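Local structure of replicase polyprotein 1a (Avian infectious bronchitis virus, 3LD1) at residues A[19-24]-A[132-137]; A[149-154]-A[203-208]; A[179-184]-A[229-234]; A[259-264]-A[345-350]; A[277-282]-A[319-324]. The protein is of unknown molecular function but is a fragment of nsp2, a non-structural protein presumably cut from the viral replicase polyprotein 1a. The protein carries 3 engineered substitutions. All blocks are in the same frame, centred on the assembly; numbering follows the deposited sequence.

Contact 1 of 5, residues A[19-24]-A[132-137]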
# COMPACT_ATOMS: atom_id res chain seq x y z
N LEU A 19 4.60 -28.37 -5.72
CA LEU A 19 3.40 -28.71 -6.53
C LEU A 19 2.95 -27.41 -7.20
O LEU A 19 3.06 -27.28 -8.40
CB LEU A 19 2.29 -29.24 -5.66
CG LEU A 19 0.90 -29.44 -6.28
CD1 LEU A 19 0.95 -30.34 -7.52
CD2 LEU A 19 -0.07 -30.01 -5.20
N PHE A 20 2.54 -26.41 -6.43
CA PHE A 20 2.08 -25.17 -7.06
C PHE A 20 3.04 -24.57 -8.14
O PHE A 20 2.62 -23.95 -9.11
CB PHE A 20 1.75 -24.06 -6.02
CG PHE A 20 1.16 -22.79 -6.66
CD1 PHE A 20 -0.16 -22.78 -7.13
CD2 PHE A 20 1.94 -21.63 -6.81
CE1 PHE A 20 -0.69 -21.60 -7.72
CE2 PHE A 20 1.43 -20.43 -7.35
CZ PHE A 20 0.14 -20.40 -7.85
N PHE A 21 4.34 -24.76 -7.96
CA PHE A 21 5.24 -24.13 -8.88
C PHE A 21 5.32 -24.75 -10.29
O PHE A 21 6.21 -24.39 -11.09
CB PHE A 21 6.60 -24.12 -8.23
CG PHE A 21 6.73 -23.09 -7.19
CD1 PHE A 21 5.85 -21.98 -7.18
CD2 PHE A 21 7.77 -23.15 -6.24
CE1 PHE A 21 6.00 -20.99 -6.18
CE2 PHE A 21 7.91 -22.17 -5.22
CZ PHE A 21 7.03 -21.10 -5.20
N TYR A 22 4.42 -25.69 -10.58
CA TYR A 22 4.27 -26.20 -11.95
C TYR A 22 3.37 -25.30 -12.75
O TYR A 22 3.26 -25.50 -13.96
CB TYR A 22 3.66 -27.60 -11.95
CG TYR A 22 4.66 -28.68 -11.73
CD1 TYR A 22 5.02 -29.55 -12.79
CD2 TYR A 22 5.24 -28.88 -10.44
CE1 TYR A 22 6.01 -30.61 -12.58
CE2 TYR A 22 6.19 -29.92 -10.23
CZ TYR A 22 6.56 -30.75 -11.34
OH TYR A 22 7.46 -31.71 -11.19
N THR A 23 2.74 -24.33 -12.09
CA THR A 23 1.72 -23.47 -12.68
C THR A 23 2.24 -22.78 -13.95
O THR A 23 3.46 -22.51 -14.08
CB THR A 23 1.23 -22.39 -11.70
OG1 THR A 23 0.06 -21.76 -12.26
CG2 THR A 23 2.33 -21.35 -11.47
N SER A 24 1.31 -22.56 -14.90
CA SER A 24 1.69 -22.02 -16.20
C SER A 24 1.33 -20.55 -16.10
O SER A 24 1.75 -19.72 -16.93
CB SER A 24 0.95 -22.73 -17.39
OG SER A 24 -0.44 -22.97 -17.16
N LEU A 132 8.24 -13.38 -8.25
CA LEU A 132 6.91 -13.15 -7.65
C LEU A 132 6.34 -14.42 -7.02
O LEU A 132 5.69 -14.31 -6.03
CB LEU A 132 5.94 -12.48 -8.61
CG LEU A 132 5.74 -10.97 -8.89
CD1 LEU A 132 6.55 -9.85 -8.08
CD2 LEU A 132 5.88 -10.77 -10.43
N TRP A 133 6.57 -15.62 -7.53
CA TRP A 133 5.96 -16.81 -6.89
C TRP A 133 6.66 -17.13 -5.55
O TRP A 133 6.03 -17.50 -4.52
CB TRP A 133 5.92 -18.05 -7.81
CG TRP A 133 5.05 -17.98 -9.14
CD1 TRP A 133 5.50 -18.20 -10.41
CD2 TRP A 133 3.62 -17.72 -9.30
NE1 TRP A 133 4.51 -18.04 -11.33
CE2 TRP A 133 3.33 -17.78 -10.69
CE3 TRP A 133 2.58 -17.41 -8.41
CZ2 TRP A 133 2.06 -17.55 -11.21
CZ3 TRP A 133 1.31 -17.23 -8.92
CH2 TRP A 133 1.06 -17.28 -10.33
N LEU A 134 7.98 -16.95 -5.55
CA LEU A 134 8.77 -17.09 -4.31
C LEU A 134 8.15 -16.20 -3.21
O LEU A 134 8.02 -16.62 -2.03
CB LEU A 134 10.26 -16.78 -4.54
CG LEU A 134 10.93 -17.78 -5.52
CD1 LEU A 134 12.37 -17.45 -5.80
CD2 LEU A 134 10.82 -19.26 -5.08
N GLN A 135 7.71 -15.02 -3.64
CA GLN A 135 7.23 -14.02 -2.74
C GLN A 135 5.85 -14.40 -2.26
O GLN A 135 5.32 -13.76 -1.36
CB GLN A 135 7.30 -12.61 -3.34
CG GLN A 135 8.73 -12.14 -3.51
CD GLN A 135 8.83 -11.00 -4.52
OE1 GLN A 135 7.96 -10.91 -5.36
NE2 GLN A 135 9.88 -10.12 -4.44
N VAL A 136 5.29 -15.47 -2.81
CA VAL A 136 4.02 -15.97 -2.27
C VAL A 136 4.13 -17.42 -1.86
O VAL A 136 3.12 -18.06 -1.58
CB VAL A 136 2.77 -15.75 -3.26
CG1 VAL A 136 2.43 -14.29 -3.35
CG2 VAL A 136 3.08 -16.25 -4.64
N ALA A 137 5.35 -17.93 -1.79
CA ALA A 137 5.57 -19.28 -1.35
C ALA A 137 4.93 -19.50 0.01
O ALA A 137 4.94 -18.60 0.78
CB ALA A 137 7.04 -19.56 -1.29

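Contact 2 of 5, residues A[149-154]-A[203-208]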
# COMPACT_ATOMS: atom_id res chain seq x y z
N ARG A 149 12.68 -7.88 -1.08
CA ARG A 149 13.01 -7.06 -2.27
C ARG A 149 11.98 -6.01 -2.48
O ARG A 149 12.23 -5.03 -3.20
CB ARG A 149 13.02 -7.86 -3.58
CG ARG A 149 13.96 -9.01 -3.69
CD ARG A 149 13.83 -9.61 -5.16
NE ARG A 149 15.17 -9.70 -5.72
CZ ARG A 149 15.62 -9.10 -6.82
NH1 ARG A 149 14.84 -8.39 -7.63
NH2 ARG A 149 16.89 -9.28 -7.16
N LEU A 150 10.79 -6.29 -1.95
CA LEU A 150 9.61 -5.44 -2.14
C LEU A 150 9.65 -4.12 -1.34
O LEU A 150 8.99 -3.15 -1.74
CB LEU A 150 8.35 -6.19 -1.80
CG LEU A 150 8.08 -7.41 -2.66
CD1 LEU A 150 6.89 -8.19 -2.18
CD2 LEU A 150 7.95 -7.08 -4.09
N VAL A 151 10.46 -4.09 -0.27
CA VAL A 151 10.63 -2.92 0.57
C VAL A 151 11.18 -1.81 -0.31
O VAL A 151 10.55 -0.79 -0.52
CB VAL A 151 11.54 -3.25 1.71
CG1 VAL A 151 11.74 -2.03 2.59
CG2 VAL A 151 10.95 -4.44 2.55
N GLY A 152 12.32 -2.07 -0.91
CA GLY A 152 12.89 -1.21 -1.93
C GLY A 152 11.87 -0.74 -2.96
O GLY A 152 11.81 0.46 -3.23
N GLU A 153 11.07 -1.63 -3.55
CA GLU A 153 10.13 -1.15 -4.60
C GLU A 153 9.11 -0.21 -3.97
O GLU A 153 8.89 0.91 -4.47
CB GLU A 153 9.43 -2.27 -5.43
CG GLU A 153 10.37 -3.03 -6.44
CD GLU A 153 10.07 -4.56 -6.52
OE1 GLU A 153 8.93 -4.96 -6.89
OE2 GLU A 153 10.99 -5.39 -6.22
N VAL A 154 8.55 -0.62 -2.82
CA VAL A 154 7.48 0.12 -2.18
C VAL A 154 8.00 1.46 -1.65
O VAL A 154 7.38 2.52 -1.90
CB VAL A 154 6.82 -0.70 -1.09
CG1 VAL A 154 5.88 0.13 -0.26
CG2 VAL A 154 6.11 -1.85 -1.71
N MET A 203 -0.48 -10.05 2.36
CA MET A 203 -1.73 -9.35 2.12
C MET A 203 -1.43 -7.88 1.86
O MET A 203 -1.90 -7.29 0.89
CB MET A 203 -2.71 -9.57 3.25
CG MET A 203 -4.06 -8.88 2.96
SD MET A 203 -3.95 -7.06 3.22
CE MET A 203 -4.94 -6.87 4.70
N ALA A 204 -0.57 -7.30 2.69
CA ALA A 204 -0.25 -5.91 2.56
C ALA A 204 0.54 -5.62 1.31
O ALA A 204 0.32 -4.56 0.68
CB ALA A 204 0.50 -5.42 3.80
N PHE A 205 1.44 -6.53 0.90
CA PHE A 205 2.20 -6.23 -0.36
C PHE A 205 1.27 -6.36 -1.62
O PHE A 205 1.50 -5.71 -2.61
CB PHE A 205 3.48 -7.10 -0.54
CG PHE A 205 4.71 -6.64 0.29
CD1 PHE A 205 5.15 -5.33 0.25
CD2 PHE A 205 5.40 -7.55 1.05
CE1 PHE A 205 6.19 -4.91 1.00
CE2 PHE A 205 6.49 -7.17 1.79
CZ PHE A 205 6.90 -5.82 1.78
N ALA A 206 0.24 -7.20 -1.52
CA ALA A 206 -0.80 -7.29 -2.51
C ALA A 206 -1.53 -5.97 -2.52
O ALA A 206 -1.82 -5.41 -3.58
CB ALA A 206 -1.80 -8.46 -2.17
N LYS A 207 -1.79 -5.41 -1.33
CA LYS A 207 -2.71 -4.28 -1.32
C LYS A 207 -2.08 -3.15 -2.03
O LYS A 207 -2.77 -2.31 -2.59
CB LYS A 207 -3.23 -3.88 0.06
CG LYS A 207 -4.37 -2.84 -0.02
CD LYS A 207 -5.08 -2.55 1.32
CE LYS A 207 -6.09 -1.37 1.24
NZ LYS A 207 -6.45 -0.91 2.64
N CYS A 208 -0.77 -3.16 -2.09
CA CYS A 208 -0.18 -2.05 -2.70
C CYS A 208 0.72 -2.38 -3.84
O CYS A 208 1.47 -1.53 -4.31
CB CYS A 208 0.42 -1.17 -1.65
SG CYS A 208 1.79 -1.82 -0.85

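Contact 3 of 5, residues A[179-184]-A[229-234]. Engineered in segment 179-184: A183 (natural residue Lys).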
# COMPACT_ATOMS: atom_id res chain seq x y z
N ARG A 179 12.27 0.66 9.85
CA ARG A 179 11.99 -0.12 11.03
C ARG A 179 10.68 -0.90 10.94
O ARG A 179 10.58 -1.98 11.55
CB ARG A 179 11.92 0.75 12.26
CG ARG A 179 10.71 1.67 12.25
CD ARG A 179 9.99 1.59 13.58
NE ARG A 179 9.75 2.91 14.18
CZ ARG A 179 10.69 3.72 14.69
NH1 ARG A 179 11.99 3.41 14.63
NH2 ARG A 179 10.35 4.88 15.26
N ILE A 180 9.68 -0.36 10.25
CA ILE A 180 8.38 -0.98 10.32
C ILE A 180 8.49 -2.29 9.54
O ILE A 180 8.01 -3.34 9.99
CB ILE A 180 7.28 -0.09 9.77
CG1 ILE A 180 7.12 1.17 10.63
CG2 ILE A 180 5.99 -0.86 9.67
CD1 ILE A 180 6.51 0.99 12.05
N PHE A 181 9.15 -2.22 8.39
CA PHE A 181 9.38 -3.38 7.57
C PHE A 181 10.30 -4.39 8.24
O PHE A 181 10.01 -5.56 8.29
CB PHE A 181 10.01 -2.97 6.27
CG PHE A 181 9.04 -2.37 5.27
CD1 PHE A 181 8.08 -3.18 4.63
CD2 PHE A 181 9.08 -1.01 4.95
CE1 PHE A 181 7.15 -2.63 3.66
CE2 PHE A 181 8.18 -0.45 4.00
CZ PHE A 181 7.21 -1.27 3.36
N GLN A 182 11.41 -3.88 8.76
CA GLN A 182 12.29 -4.60 9.61
C GLN A 182 11.54 -5.42 10.66
O GLN A 182 11.73 -6.64 10.71
CB GLN A 182 13.17 -3.59 10.29
CG GLN A 182 14.60 -3.88 10.23
CD GLN A 182 15.43 -2.61 10.53
OE1 GLN A 182 15.27 -1.92 11.57
NE2 GLN A 182 16.30 -2.27 9.59
N ALA A 183 10.70 -4.77 11.48
CA ALA A 183 9.99 -5.44 12.58
C ALA A 183 9.17 -6.50 11.94
O ALA A 183 9.35 -7.69 12.26
CB ALA A 183 9.11 -4.47 13.40
N ALA A 184 8.38 -6.10 10.93
CA ALA A 184 7.44 -6.98 10.23
C ALA A 184 8.09 -8.19 9.54
O ALA A 184 7.49 -9.30 9.49
CB ALA A 184 6.66 -6.18 9.21
N THR A 229 -3.88 -2.61 6.76
CA THR A 229 -2.89 -3.67 6.75
C THR A 229 -1.95 -3.50 7.91
O THR A 229 -1.94 -2.47 8.61
CB THR A 229 -2.04 -3.59 5.49
OG1 THR A 229 -1.04 -2.55 5.60
CG2 THR A 229 -2.95 -3.36 4.24
N CYS A 230 -1.12 -4.49 8.11
CA CYS A 230 -0.12 -4.36 9.12
C CYS A 230 0.86 -3.24 8.77
O CYS A 230 1.78 -2.96 9.49
CB CYS A 230 0.61 -5.68 9.29
SG CYS A 230 1.66 -6.13 7.86
N LEU A 231 0.71 -2.61 7.62
CA LEU A 231 1.58 -1.51 7.34
C LEU A 231 0.94 -0.20 7.79
O LEU A 231 1.55 0.86 7.62
CB LEU A 231 1.95 -1.46 5.87
CG LEU A 231 2.82 -2.62 5.35
CD1 LEU A 231 3.18 -2.53 3.84
CD2 LEU A 231 4.10 -2.71 6.15
N ALA A 232 -0.22 -0.26 8.44
CA ALA A 232 -0.91 0.99 8.91
C ALA A 232 -0.03 1.79 9.80
O ALA A 232 -0.10 3.04 9.89
CB ALA A 232 -2.20 0.71 9.71
N SER A 233 0.78 1.04 10.52
CA SER A 233 1.56 1.69 11.53
C SER A 233 2.49 2.74 10.84
O SER A 233 3.03 3.63 11.50
CB SER A 233 2.28 0.63 12.33
OG SER A 233 3.37 0.15 11.55
N ILE A 234 2.68 2.68 9.53
CA ILE A 234 3.43 3.78 8.96
C ILE A 234 2.53 5.06 8.81
O ILE A 234 2.89 6.17 9.25
CB ILE A 234 4.32 3.41 7.75
CG1 ILE A 234 3.78 3.99 6.50
CG2 ILE A 234 4.61 1.91 7.55
CD1 ILE A 234 4.76 4.88 5.93

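Contact 4 of 5, residues A[259-264]-A[345-350]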
# COMPACT_ATOMS: atom_id res chain seq x y z
N ALA A 259 1.07 23.90 3.84
CA ALA A 259 -0.06 23.88 4.78
C ALA A 259 -0.98 22.68 4.56
O ALA A 259 -1.25 22.29 3.42
CB ALA A 259 -0.86 25.14 4.67
N PHE A 260 -1.50 22.15 5.66
CA PHE A 260 -2.18 20.91 5.60
C PHE A 260 -3.51 21.05 6.28
O PHE A 260 -3.58 21.06 7.52
CB PHE A 260 -1.33 19.87 6.34
CG PHE A 260 -0.11 19.46 5.58
CD1 PHE A 260 1.07 20.17 5.70
CD2 PHE A 260 -0.14 18.37 4.72
CE1 PHE A 260 2.20 19.80 4.95
CE2 PHE A 260 0.98 18.00 3.95
CZ PHE A 260 2.15 18.70 4.06
N PHE A 261 -4.54 21.17 5.44
CA PHE A 261 -5.88 21.46 5.83
C PHE A 261 -6.61 20.15 5.99
O PHE A 261 -6.00 19.10 5.92
CB PHE A 261 -6.46 22.30 4.73
CG PHE A 261 -6.12 23.77 4.85
CD1 PHE A 261 -5.24 24.37 3.99
CD2 PHE A 261 -6.67 24.55 5.90
CE1 PHE A 261 -4.90 25.73 4.14
CE2 PHE A 261 -6.33 25.87 6.04
CZ PHE A 261 -5.42 26.45 5.16
N ARG A 262 -7.92 20.17 6.25
CA ARG A 262 -8.62 18.89 6.61
C ARG A 262 -8.25 17.78 5.65
O ARG A 262 -7.90 16.72 6.05
CB ARG A 262 -10.16 19.02 6.67
CG ARG A 262 -10.79 18.93 8.06
CD ARG A 262 -11.28 20.27 8.57
NE ARG A 262 -12.75 20.50 8.59
CZ ARG A 262 -13.49 20.93 7.56
NH1 ARG A 262 -12.95 21.12 6.33
NH2 ARG A 262 -14.81 21.14 7.75
N GLU A 263 -8.28 18.11 4.37
CA GLU A 263 -8.36 17.16 3.30
C GLU A 263 -7.50 17.51 2.15
O GLU A 263 -7.70 16.94 1.13
CB GLU A 263 -9.79 17.12 2.76
CG GLU A 263 -10.74 16.32 3.61
CD GLU A 263 -12.19 16.70 3.30
OE1 GLU A 263 -13.06 15.76 3.27
OE2 GLU A 263 -12.44 17.95 3.07
N ALA A 264 -6.56 18.44 2.30
CA ALA A 264 -5.69 18.83 1.19
C ALA A 264 -4.41 19.49 1.68
O ALA A 264 -4.39 20.10 2.77
CB ALA A 264 -6.40 19.79 0.23
N PHE A 345 -10.41 26.53 -6.95
CA PHE A 345 -10.72 25.38 -6.14
C PHE A 345 -10.85 25.87 -4.63
O PHE A 345 -9.96 26.57 -4.09
CB PHE A 345 -9.65 24.33 -6.35
CG PHE A 345 -10.09 22.93 -5.95
CD1 PHE A 345 -9.61 22.35 -4.80
CD2 PHE A 345 -10.98 22.21 -6.72
CE1 PHE A 345 -10.02 21.04 -4.42
CE2 PHE A 345 -11.39 20.95 -6.36
CZ PHE A 345 -10.89 20.36 -5.21
N ALA A 346 -11.97 25.56 -3.99
CA ALA A 346 -12.16 25.97 -2.62
C ALA A 346 -12.10 24.73 -1.78
O ALA A 346 -12.68 23.67 -2.13
CB ALA A 346 -13.48 26.66 -2.43
N LEU A 347 -11.37 24.83 -0.69
CA LEU A 347 -11.27 23.69 0.21
C LEU A 347 -12.35 23.75 1.27
O LEU A 347 -12.94 24.80 1.47
CB LEU A 347 -9.96 23.82 0.92
CG LEU A 347 -8.70 23.15 0.39
CD1 LEU A 347 -8.53 22.94 -1.17
CD2 LEU A 347 -7.61 23.93 0.96
N HIS A 348 -12.62 22.67 1.98
CA HIS A 348 -13.77 22.77 2.87
C HIS A 348 -13.47 23.26 4.32
O HIS A 348 -14.27 22.99 5.24
CB HIS A 348 -14.56 21.47 2.89
CG HIS A 348 -14.95 20.97 1.54
ND1 HIS A 348 -15.05 19.62 1.25
CD2 HIS A 348 -15.29 21.62 0.41
CE1 HIS A 348 -15.44 19.46 0.00
NE2 HIS A 348 -15.56 20.66 -0.54
N ASP A 349 -12.37 23.99 4.56
CA ASP A 349 -12.18 24.48 5.91
C ASP A 349 -12.93 25.76 6.25
O ASP A 349 -12.32 26.80 6.51
CB ASP A 349 -10.72 24.56 6.24
CG ASP A 349 -10.03 23.26 5.98
OD1 ASP A 349 -9.88 22.95 4.80
OD2 ASP A 349 -9.69 22.53 6.94
N VAL A 350 -14.26 25.65 6.27
CA VAL A 350 -15.08 26.82 6.27
C VAL A 350 -15.02 27.57 7.60
O VAL A 350 -15.25 26.99 8.63
CB VAL A 350 -16.53 26.48 5.88
CG1 VAL A 350 -17.35 27.79 5.80
CG2 VAL A 350 -16.60 25.80 4.54
O HOH W 1 -11.17 20.30 1.55
O HOH W 2 -9.47 20.72 3.26

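Contact 5 of 5, residues A[277-282]-A[319-324]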
# COMPACT_ATOMS: atom_id res chain seq x y z
N ARG A 277 1.34 43.63 -2.45
CA ARG A 277 2.58 43.12 -1.89
C ARG A 277 2.27 42.54 -0.55
O ARG A 277 1.54 43.18 0.28
CB ARG A 277 3.61 44.26 -1.69
CG ARG A 277 4.70 44.33 -2.82
CD ARG A 277 5.21 42.89 -3.16
NE ARG A 277 6.53 42.61 -2.63
CZ ARG A 277 7.37 41.74 -3.18
NH1 ARG A 277 6.99 41.07 -4.26
NH2 ARG A 277 8.57 41.56 -2.66
N GLY A 278 2.80 41.32 -0.36
CA GLY A 278 2.79 40.68 0.94
C GLY A 278 1.56 39.84 1.13
O GLY A 278 1.42 39.22 2.17
N THR A 279 0.68 39.81 0.12
CA THR A 279 -0.46 38.90 0.14
C THR A 279 0.00 37.47 -0.07
O THR A 279 0.73 37.19 -1.00
CB THR A 279 -1.47 39.22 -0.99
OG1 THR A 279 -1.84 40.60 -0.94
CG2 THR A 279 -2.74 38.39 -0.82
N LYS A 280 -0.48 36.53 0.73
CA LYS A 280 -0.14 35.14 0.54
C LYS A 280 -1.27 34.34 -0.04
O LYS A 280 -2.43 34.66 0.21
CB LYS A 280 0.16 34.51 1.90
CG LYS A 280 1.41 34.99 2.54
CD LYS A 280 1.62 34.39 3.96
CE LYS A 280 3.03 34.69 4.45
NZ LYS A 280 3.48 33.55 5.36
N GLY A 281 -0.93 33.24 -0.72
CA GLY A 281 -1.97 32.36 -1.20
C GLY A 281 -1.64 30.88 -1.16
O GLY A 281 -0.59 30.46 -0.68
N PHE A 282 -2.56 30.08 -1.67
CA PHE A 282 -2.37 28.66 -1.60
C PHE A 282 -2.40 28.02 -2.98
O PHE A 282 -3.12 28.51 -3.88
CB PHE A 282 -3.42 28.04 -0.72
CG PHE A 282 -3.65 28.76 0.63
CD1 PHE A 282 -2.67 28.74 1.65
CD2 PHE A 282 -4.87 29.45 0.86
CE1 PHE A 282 -2.93 29.33 2.88
CE2 PHE A 282 -5.12 30.07 2.08
CZ PHE A 282 -4.16 29.98 3.10
N SER A 319 -13.27 36.52 -3.88
CA SER A 319 -12.05 36.41 -3.14
C SER A 319 -12.03 37.57 -2.22
O SER A 319 -12.68 38.57 -2.50
CB SER A 319 -10.84 36.45 -4.07
OG SER A 319 -10.89 37.55 -4.93
N ALA A 320 -11.35 37.42 -1.08
CA ALA A 320 -11.15 38.47 -0.10
C ALA A 320 -9.80 38.18 0.54
O ALA A 320 -9.42 37.02 0.73
CB ALA A 320 -12.28 38.42 0.98
N ILE A 321 -9.02 39.21 0.82
CA ILE A 321 -7.77 38.93 1.48
C ILE A 321 -7.93 38.98 2.99
O ILE A 321 -8.06 40.03 3.53
CB ILE A 321 -6.69 39.92 1.06
CG1 ILE A 321 -6.33 39.61 -0.40
CG2 ILE A 321 -5.51 39.78 2.01
CD1 ILE A 321 -5.70 40.74 -1.08
N LEU A 322 -7.89 37.82 3.64
CA LEU A 322 -8.11 37.72 5.09
C LEU A 322 -6.87 37.24 5.81
O LEU A 322 -6.11 36.37 5.30
CB LEU A 322 -9.28 36.79 5.37
CG LEU A 322 -10.54 37.10 4.52
CD1 LEU A 322 -11.59 36.00 4.69
CD2 LEU A 322 -11.17 38.40 4.93
N GLY A 323 -6.58 37.85 6.96
CA GLY A 323 -5.34 37.54 7.66
C GLY A 323 -4.17 37.45 6.68
O GLY A 323 -3.35 36.59 6.79
N GLY A 324 -4.14 38.30 5.68
CA GLY A 324 -3.00 38.36 4.77
C GLY A 324 -2.95 37.31 3.70
O GLY A 324 -1.97 37.26 2.96
O HOH W 3 0.71 38.12 4.32

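Contact 1 of 5, residues A[19-24]-A[132-137]
F20, F21 and T23 meet W133 in a buried, mainly aromatic contact between the end of helix 13-20 with the turn after it and the last part of helix 128-134. No hydrogen bond crosses it. The F20 ring comes edge-on to the face of the six-membered indole ring, a T-shaped stack with centroids 5.1 Å apart and planes at 81°. CG anti to the backbone N (chi1 -175°) starts the F20 side chain off beside the carbonyl carbon, and the ring then reaches W133 with its far rim: F20 CE2 lies 3.4 Å from W133 CE3, while F20 CZ is 3.5 Å from W133 CZ3. T23 approaches the indole nearer the five-membered ring; its methyl CG2 makes an off-centre CH-pi contact, 4.2 Å from that ring's centroid. A broad, flat tryptophan suits this place because it can receive both a phenyl edge and a methyl group.

The clustering is made possible by a helix end: F21 is the first residue to depart from helical geometry, and a type I turn from F20 to T23 brings F20, F21 and T23 round to one partner. A second type I turn, from L134 to A137, follows W133. The F21 ring bridges this side, its CE1 3.4 Å from W133 CB, its CE2 4.1 Å from L134 CD2 and its CZ 4.2 Å from A137 CB. Further aromatic neighbours are F40 beside F20, and F94 and Y98 beside F21, while W133 also touches A33 and V36 of helix 30-46.

Contact 2 of 5, residues A[149-154]-A[203-208]
L150 lies over the ring of F205, and this pair forms the tight part of a buried apolar contact between helices 140-162 and 194-207. L150 CB sits above the ring centre, 3.8 Å from the F205 centroid and 13° off the normal, a CH-pi contact. The branch carries on across the same ring, bringing L150 CD1 within 3.6 Å of F205 CD2. A phenylalanine suits the site because the segment axes stay 11.7 Å apart at their closest, and its long, flat side chain spans much of that gap.

Toward C208 the packing is slacker: V154 CG2 is 4.1 Å from F205 CE1 and 4.4 Å from C208 SG. A separate loose contact lies at the ring tip, where V151 CG2 is 4.3 Å from F205 CZ. On the solvent side the charged E153 and K207 are exposed, as suits their polar ends, and make no contact across the two segments.

The axes of the two segments run in the same general direction, 32° apart. F181 of helix 174-185 packs on V151 and V154, while Y30 of helix 30-46 touches both L150 and F205.

Contact 3 of 5, residues A[179-184]-A[229-234]
I180 and F181, successive residues of helix 174-185, pack on L231, S233 and I234 where the chain enters helix 232-243. Apolar packing carries most of the contact. I180 reaches across with its CG2 methyl, anti to the backbone N, which lies 3.8 Å from I234 CG2 and 4.4 Å from L231 CD2. F181 uses one corner of its ring, CE1, which stands 3.9 Å from L231 CD2, the two side chains crossing at about a right angle. Branched aliphatic side chains suit the place because their methyl groups can meet several partners at once, as I180 CG2 does.

A second kind of contact sets a hydroxyl against carbon. S233 OG is 3.3 Å from I180 CD1, in van der Waals contact at the less buried margin, where a small polar residue fits.

No hydrogen bond joins the two segments. Within 229-234, a type I turn runs from T229 to A232 and is closed by A232 N bonding to T229 O at 2.8 Å; T229 OG1 is also hydrogen-bonded to F226 O. A turn leading into a helix, with L231 of the turn and S233 and I234 of the first helical turn packed on an earlier helix, is ordinary packing of an alpha-helical region, here also touched by helices 140-162 and 194-207.

Contact 4 of 5, residues A[259-264]-A[345-350]
The guanidinium of R262 meets the carbonyl oxygen of H348 at its edge, near its own plane, while D349 N lies oblique to it. R262 NH1 to H348 O is a short 2.5 Å but a weak hydrogen bond, bent to 132°. The F261 ring has D349 CG and L347 CD2 beside it, both obliquely, the latter 3.9 Å from F261 CD1. The imidazole of H348 is approached obliquely by E263 OE2; its NE2 bonds to T291 OG1.

Residues 261-264 link strands 258-260 and 265-269 as a hairpin of the four-stranded antiparallel sheet, and here that hairpin docks on the irregular section that interrupts strand 345-355 of the mixed sheet, at an inverse gamma turn centred on D349. The D349 carboxylate holds the hairpin tip. OD2 accepts from R262 N through its syn lone pair at 3.0 Å, and forms a long salt bridge with R262 NH1 at 3.6 Å. Aspartate suits the place because its two oxygens serve successive peptide N-H groups, R262 N directly and E263 N through a water, which lies 2.7 Å from D349 OD1. A second water donates to E263 OE2 and accepts from H348 N. Beyond these polar atoms, A264 CB packs 4.1 Å from L347 CD1, and P340 touches F261, L347 and D349.

Contact 5 of 5, residues A[277-282]-A[319-324]
T279 and K280, where the chain leads into strand 281-285, lie against a beta hairpin formed by strands 316-322 and 325-332. Its two-residue tip, G323 and G324, has positive phi at both positions, fitting a type I' turn, in which glycine is readily accommodated.

The side chain of I321 makes the apolar part. From CB it forks. The CG2 branch only brushes T279 CG2, at 4.2 Å. The other branch has CG1 beside the backbone N (chi1 -70°) and meets the same threonine methyl at 3.8 Å. At the tip, I321 CD1 also lies 3.8 Å from T279 CG2 and is 3.9 Å from T279 OG1. The two side chains cross at about a right angle, with three isoleucine carbons gathered round one methyl group. Threonine suits this spot because it has both a methyl to offer and a hydroxyl, which is hydrogen-bonded to P276 O. I321 also touches P276 and L326, which extends the apolar patch at this otherwise surface contact.

The polar part is made by backbone. K280 N donates to G324 O at 2.8 Å, nearly straight at 171° and in the carbonyl plane. The end of the K280 side chain leads away from 319-324, its NZ making a long, weak ion pair with D270, while the side chain also touches H325. G324 O also has T279 CA at 3.6 Å as a CA-H...O contact, and a water that donates to it at 3.1 Å donates as well to G278 O.

Overall arrangement
From the N terminus, contact 1 closes the first loop, bringing the end of helix 13-20 to helix 128-134 before contact 2 opens. Contacts 2 and 3 then cross: 149-154, 179-184, 203-208 and 229-234 alternate along the chain, interlocking three helices and the entry to helix 232-243. The centres of contacts 2 and 3 are about 11 Å apart, and F205 touches F181 between them. Contact 1 also reaches contact 2, through Q135 against L150. After this largely helical part the chain enters beta structure, where contact 4 closes a wide loop and contact 5 nests within it. Both join the antiparallel sheet to the mixed sheet, and F261 meets F282 between them. Contact 1 lies about 59 Å from contact 5, between centres.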